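Local coordinates for acinetobacter secreted protease CpaA (Acinetobacter nosocomialis M2, PDB 6O38), which is a secreted zinc metalloprotease that probably cleaves extracellular protein substrates, exported by type II secretion with the aid of its chaperone CpaB, at residues 99-102 with 106-109; 109-112 with 116-119; 130-135 with 182-187. All coordinates share one frame; numbering follows the deposited sequence.

How the contacts relate
All three contacts lie in the beta-sandwich part of the chain, on the same side of its centre. Contacts 1 and 2 follow one another along the chain and share Ile109, with centres about 11 Å apart; contact 3 opens later, its centre about 15 Å from that of contact 1 and 11 Å from that of contact 2. Strands 106-108 and 129-131 are neighbours in one small sheet, and Ala131 probably exchanges backbone hydrogen bonds with Glu107 and Ile109. Leu111 of contact 2 packs on Pro133 and Trp184 of contact 3. Together they tie loops to strands of the sandwich, in regions of the sequence well before the zinc-binding histidines.

Contact 1 of 3, residues 99-102 with 106-109; sequences SPTT and YELI
Glu107 reaches across to the loop 99-102 and places its carboxylate where the backbone N-H groups of Thr101 and Thr102 converge. Its CG lies anti to the backbone N (chi1 180°) and the chain stays extended beyond it, which carries the carboxylate well clear of strand 106-108 to the loop. Each oxygen takes one amide on its syn side, with the donor a little out of the carboxylate plane. Thr101 N gives a nearly straight bond to Glu107 OE2 (2.9 Å, 171°), while Thr102 N meets Glu107 OE1 at 2.9 Å and a more bent 150°. Threonine adds a hydroxyl to the amide: Thr102 OG1 donates to Glu107 OE1 over 2.8 Å, coming from well above the plane and from the same face as Thr102 N. A weak bond of 3.4 Å joins Thr101 OG1 to Glu107 OE2. Thr102 OG1 is also hydrogen-bonded to Ser104 OG, further along the same loop.

Pro100 has no N-H to offer, and suits a place just ahead of the two donors; its CB lies 3.4 Å from Glu107 OE1. Two residues after Glu107, Ile109 brings its terminal CD1 to a different part of the proline ring, 4.0 Å from Pro100 CD, and both residues also cover Ile130 of strand 129-131.

The loop leaves strand 90-98 and delivers the chain to a different sheet, where the backbone of Glu107 pairs with Thr129 and Ala131. Four bonds, one of them weak, thus converge on a single carboxylate. Neutral amides and hydroxyls would disperse its charge without a cation across the contact, and the chemistry is consistent with a carboxylate that is ionised and held in one orientation.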
# COMPACT_ATOMS: atom_id res chain seq x y z
N SER A 99 3.30 33.28 -13.44
CA SER A 99 4.63 33.55 -12.91
C SER A 99 4.61 34.75 -11.98
O SER A 99 3.77 35.64 -12.13
CB SER A 99 5.63 33.82 -14.05
OG SER A 99 5.66 32.73 -14.97
N PRO A 100 5.51 34.79 -11.00
CA PRO A 100 5.69 36.01 -10.21
C PRO A 100 6.21 37.14 -11.08
O PRO A 100 7.06 36.93 -11.96
CB PRO A 100 6.71 35.60 -9.14
CG PRO A 100 7.44 34.44 -9.74
CD PRO A 100 6.42 33.71 -10.56
N THR A 101 5.71 38.34 -10.84
CA THR A 101 6.05 39.49 -11.67
C THR A 101 6.82 40.57 -10.93
O THR A 101 7.47 41.40 -11.59
CB THR A 101 4.78 40.12 -12.27
OG1 THR A 101 3.90 40.53 -11.21
CG2 THR A 101 4.06 39.12 -13.16
N THR A 102 6.78 40.59 -9.60
CA THR A 102 7.52 41.56 -8.81
C THR A 102 8.81 40.91 -8.31
O THR A 102 8.78 39.80 -7.77
CB THR A 102 6.69 42.05 -7.62
OG1 THR A 102 6.69 41.06 -6.59
CG2 THR A 102 5.26 42.32 -8.06
N TYR A 106 8.47 38.73 -1.42
CA TYR A 106 7.30 37.90 -1.17
C TYR A 106 6.22 38.26 -2.19
O TYR A 106 5.92 39.44 -2.39
CB TYR A 106 6.78 38.11 0.26
CG TYR A 106 5.61 37.23 0.64
CD1 TYR A 106 4.30 37.62 0.39
CD2 TYR A 106 5.82 36.00 1.26
CE1 TYR A 106 3.23 36.82 0.74
CE2 TYR A 106 4.75 35.20 1.62
CZ TYR A 106 3.46 35.61 1.36
OH TYR A 106 2.40 34.81 1.71
N GLU A 107 5.65 37.23 -2.82
CA GLU A 107 4.60 37.44 -3.81
C GLU A 107 3.61 36.29 -3.75
O GLU A 107 4.01 35.13 -3.85
CB GLU A 107 5.18 37.57 -5.22
CG GLU A 107 4.13 37.78 -6.29
CD GLU A 107 4.72 38.30 -7.59
OE1 GLU A 107 5.93 38.59 -7.62
OE2 GLU A 107 3.96 38.42 -8.58
N LEU A 108 2.33 36.62 -3.59
CA LEU A 108 1.27 35.63 -3.69
C LEU A 108 0.97 35.33 -5.15
O LEU A 108 0.86 36.24 -5.98
CB LEU A 108 0.01 36.12 -2.99
CG LEU A 108 -1.16 35.13 -2.96
CD1 LEU A 108 -0.75 33.82 -2.30
CD2 LEU A 108 -2.35 35.73 -2.27
N ILE A 109 0.84 34.05 -5.47
CA ILE A 109 0.62 33.60 -6.85
C ILE A 109 -0.88 33.52 -7.08
O ILE A 109 -1.58 32.80 -6.34
CB ILE A 109 1.29 32.25 -7.11
CG1 ILE A 109 2.81 32.39 -7.07
CG2 ILE A 109 0.83 31.68 -8.44
CD1 ILE A 109 3.35 33.44 -8.02

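Contact 2 of 3, residues 109-112 with 116-119; sequences IPLT and MQKV
Leu111 sets its CB and the branch ending in CD2 alongside the side-chain amide of Gln117, with CD2 at the oxygen end, 3.5 Å from Gln117 OE1. The two side chains cross at a slant, and the leucine puts hydrocarbon beside a polar group whose hydrogen bonds are made with the next residue. The Gln117 amide offers one acceptor and one donor to the backbone of Thr112. Thr112 N gives a good bond to Gln117 OE1 (3.0 Å, 161°), meeting the oxygen from beside the C=O bond and tilted from its plane, while Gln117 NE2 returns a weak one to Thr112 O at 2.7 Å. Glutamine suits the task because its CG, anti to the carbonyl carbon (chi1 -55°), leads into an extended chain that spans the distance from strand to loop. The same NE2 has a further weak bond to Ala114 O, and Thr112 OG1 accepts from Ala114 N; Ala114, between the two segments, is thus held by both, weakly on the glutamine side.

Beyond the amide the contact turns apolar. Ile109 CG2 and Val119 CG2 meet tip to tip at 3.8 Å, and Leu111 CD2 comes to 4.1 Å from that same valine methyl. The short beta-branched Ile109 and Val119 suit this buried place, where apolar methyls meet.

Strand 116-121 runs parallel to strands 90-98 and 141-146, one on each flank. Val119 touches Val98 and Val142 of these partners. Ile109, whose backbone pairs with Ala131, and Val119 both pack on Ile130 of strand 129-131.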
# COMPACT_ATOMS: atom_id res chain seq x y z
N ILE A 109 0.84 34.05 -5.47
CA ILE A 109 0.62 33.60 -6.85
C ILE A 109 -0.88 33.52 -7.08
O ILE A 109 -1.58 32.80 -6.34
CB ILE A 109 1.29 32.25 -7.11
CG1 ILE A 109 2.81 32.39 -7.07
CG2 ILE A 109 0.83 31.68 -8.44
CD1 ILE A 109 3.35 33.44 -8.02
N PRO A 110 -1.43 34.23 -8.07
CA PRO A 110 -2.86 34.11 -8.37
C PRO A 110 -3.13 32.87 -9.21
O PRO A 110 -2.53 32.68 -10.27
CB PRO A 110 -3.17 35.39 -9.16
CG PRO A 110 -1.87 35.74 -9.81
CD PRO A 110 -0.78 35.29 -8.86
N LEU A 111 -4.03 32.02 -8.73
CA LEU A 111 -4.41 30.80 -9.43
C LEU A 111 -5.85 30.91 -9.92
O LEU A 111 -6.70 31.53 -9.28
CB LEU A 111 -4.27 29.57 -8.53
CG LEU A 111 -2.84 29.22 -8.08
CD1 LEU A 111 -2.84 27.94 -7.28
CD2 LEU A 111 -1.91 29.11 -9.28
N THR A 112 -6.12 30.29 -11.07
CA THR A 112 -7.46 30.23 -11.62
C THR A 112 -8.20 29.04 -11.02
O THR A 112 -7.73 28.39 -10.09
CB THR A 112 -7.41 30.16 -13.15
OG1 THR A 112 -6.88 28.88 -13.54
CG2 THR A 112 -6.53 31.26 -13.71
N MSE A 116 -5.66 21.89 -13.25
CA MSE A 116 -4.20 21.82 -13.32
C MSE A 116 -3.60 23.12 -13.84
O MSE A 116 -4.01 23.64 -14.88
CB MSE A 116 -3.78 20.65 -14.21
CG MSE A 116 -2.28 20.49 -14.34
SE MSE A 116 -1.78 18.69 -14.89
CE MSE A 116 -2.54 17.72 -13.39
N GLN A 117 -2.61 23.63 -13.11
CA GLN A 117 -1.93 24.87 -13.46
C GLN A 117 -0.44 24.70 -13.21
O GLN A 117 -0.01 23.80 -12.49
CB GLN A 117 -2.47 26.06 -12.66
CG GLN A 117 -3.97 26.26 -12.77
CD GLN A 117 -4.46 27.45 -11.97
OE1 GLN A 117 -3.90 28.55 -12.05
NE2 GLN A 117 -5.50 27.24 -11.17
N LYS A 118 0.35 25.57 -13.83
CA LYS A 118 1.80 25.56 -13.69
C LYS A 118 2.28 26.91 -13.18
O LYS A 118 1.94 27.95 -13.76
CB LYS A 118 2.47 25.23 -15.02
CG LYS A 118 3.99 25.30 -14.98
CD LYS A 118 4.62 24.58 -16.16
CE LYS A 118 5.46 25.53 -17.00
NZ LYS A 118 6.65 24.86 -17.58
N VAL A 119 3.06 26.89 -12.11
CA VAL A 119 3.74 28.08 -11.61
C VAL A 119 5.21 27.98 -12.03
O VAL A 119 5.93 27.08 -11.57
CB VAL A 119 3.60 28.22 -10.09
CG1 VAL A 119 4.43 29.39 -9.59
CG2 VAL A 119 2.14 28.40 -9.71

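Contact 3 of 3, residues 130-135 with 182-187; sequences IALPSD and GKWVPE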
# COMPACT_ATOMS: atom_id res chain seq x y z
N ILE A 130 7.60 32.65 -3.01
CA ILE A 130 6.27 32.61 -3.62
C ILE A 130 5.35 31.82 -2.70
O ILE A 130 5.76 30.87 -2.04
CB ILE A 130 6.31 32.00 -5.04
CG1 ILE A 130 6.91 30.59 -5.00
CG2 ILE A 130 7.10 32.89 -5.98
CD1 ILE A 130 6.32 29.66 -6.04
N ALA A 131 4.09 32.24 -2.66
CA ALA A 131 3.09 31.63 -1.79
C ALA A 131 1.94 31.11 -2.63
O ALA A 131 1.41 31.83 -3.48
CB ALA A 131 2.58 32.62 -0.75
N LEU A 132 1.57 29.85 -2.42
CA LEU A 132 0.39 29.33 -3.07
C LEU A 132 -0.86 29.80 -2.33
O LEU A 132 -0.88 29.83 -1.10
CB LEU A 132 0.42 27.81 -3.12
CG LEU A 132 1.56 27.16 -3.91
CD1 LEU A 132 1.47 25.65 -3.84
CD2 LEU A 132 1.53 27.64 -5.36
N PRO A 133 -1.91 30.19 -3.05
CA PRO A 133 -3.12 30.67 -2.38
C PRO A 133 -3.86 29.53 -1.70
O PRO A 133 -3.88 28.39 -2.19
CB PRO A 133 -3.95 31.27 -3.51
CG PRO A 133 -3.52 30.51 -4.72
CD PRO A 133 -2.05 30.22 -4.52
N SER A 134 -4.46 29.83 -0.56
CA SER A 134 -5.27 28.86 0.15
C SER A 134 -6.72 28.95 -0.30
O SER A 134 -7.14 29.91 -0.97
CB SER A 134 -5.17 29.08 1.66
OG SER A 134 -3.88 28.78 2.14
N ASP A 135 -7.50 27.94 0.07
CA ASP A 135 -8.94 27.89 -0.18
C ASP A 135 -9.25 28.06 -1.67
O ASP A 135 -9.96 28.98 -2.10
CB ASP A 135 -9.65 28.94 0.66
CG ASP A 135 -9.39 28.76 2.14
OD1 ASP A 135 -9.31 27.60 2.60
OD2 ASP A 135 -9.21 29.77 2.83
N GLY A 182 -7.15 21.93 4.35
CA GLY A 182 -6.73 23.30 4.09
C GLY A 182 -5.24 23.42 3.84
O GLY A 182 -4.62 24.40 4.25
N LYS A 183 -4.66 22.43 3.17
CA LYS A 183 -3.22 22.36 2.97
C LYS A 183 -2.91 21.88 1.56
O LYS A 183 -3.63 21.05 1.01
CB LYS A 183 -2.56 21.42 3.99
CG LYS A 183 -2.58 21.92 5.42
CD LYS A 183 -1.83 23.23 5.56
CE LYS A 183 -1.83 23.71 7.00
NZ LYS A 183 -0.51 23.49 7.66
N TRP A 184 -1.83 22.42 0.99
CA TRP A 184 -1.27 21.87 -0.24
C TRP A 184 -0.43 20.65 0.11
O TRP A 184 0.49 20.74 0.93
CB TRP A 184 -0.44 22.92 -0.96
CG TRP A 184 -1.24 24.04 -1.54
CD1 TRP A 184 -1.55 25.22 -0.93
CD2 TRP A 184 -1.83 24.09 -2.84
NE1 TRP A 184 -2.30 26.01 -1.77
CE2 TRP A 184 -2.49 25.34 -2.95
CE3 TRP A 184 -1.87 23.21 -3.92
CZ2 TRP A 184 -3.18 25.72 -4.10
CZ3 TRP A 184 -2.56 23.59 -5.06
CH2 TRP A 184 -3.20 24.83 -5.14
N VAL A 185 -0.75 19.52 -0.50
CA VAL A 185 -0.12 18.24 -0.19
C VAL A 185 0.79 17.86 -1.35
O VAL A 185 0.34 17.87 -2.50
CB VAL A 185 -1.16 17.13 0.07
CG1 VAL A 185 -0.48 15.79 0.24
CG2 VAL A 185 -1.99 17.47 1.29
N PRO A 186 2.06 17.53 -1.11
CA PRO A 186 2.94 17.13 -2.21
C PRO A 186 2.52 15.79 -2.79
O PRO A 186 2.34 14.81 -2.07
CB PRO A 186 4.33 17.04 -1.55
CG PRO A 186 4.19 17.70 -0.21
CD PRO A 186 2.75 17.56 0.19
N GLU A 187 2.36 15.76 -4.12
CA GLU A 187 2.02 14.54 -4.83
C GLU A 187 3.16 13.97 -5.65
O GLU A 187 3.21 12.75 -5.85
CB GLU A 187 0.82 14.78 -5.76
CG GLU A 187 -0.50 15.05 -5.03
CD GLU A 187 -1.04 13.83 -4.30
OE1 GLU A 187 -2.01 13.98 -3.53
OE2 GLU A 187 -0.50 12.72 -4.49
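This is a buried contact in which an indole is gripped by a loop, inside a beta-sandwich domain of the kind found in the metalloprotease StcE. Residues 132-135 follow strand 129-131, and Trp184 stands near the start of strand 183-195, which pairs antiparallel with strand 172-178. Just before it the turn is shaped by a G1 beta bulge, in which Gly182 and Lys183 both face Tyr178. Glycine suits the first bulge position, because its backbone there has a positive phi that other residues adopt with difficulty.

Leu132 covers one face of the indole. Its CB sits 3.8 Å from the centroid of the five-membered ring and 24° off the normal, a CH-pi contact, and the same CB is 3.5 Å from Trp184 NE1. Because Leu132 CG lies anti to the carbonyl carbon (chi1 -63°), the side chain runs on across the ring, and its CD1 lies above the indole, 3.8 Å from Trp184 CD2. Leucine is a good cover here, being apolar and long enough to span from the pyrrole part toward the benzene part.

Other neighbours complete the surroundings: Tyr177 meets the indole edge-to-face, and Val142 and Phe175 also touch it. Asn158 ND2 bonds both Leu132 O and Ser134 OG, consistent with a fixed course for the loop. Proline suits the next place, since its ring restricts the backbone beside the carbonyl that accepts from the indole: Trp184 NE1 donates to Pro133 O over 2.9 Å at 144°, the oxygen lying nearly in the indole plane while NE1 sits above the plane of the carbonyl.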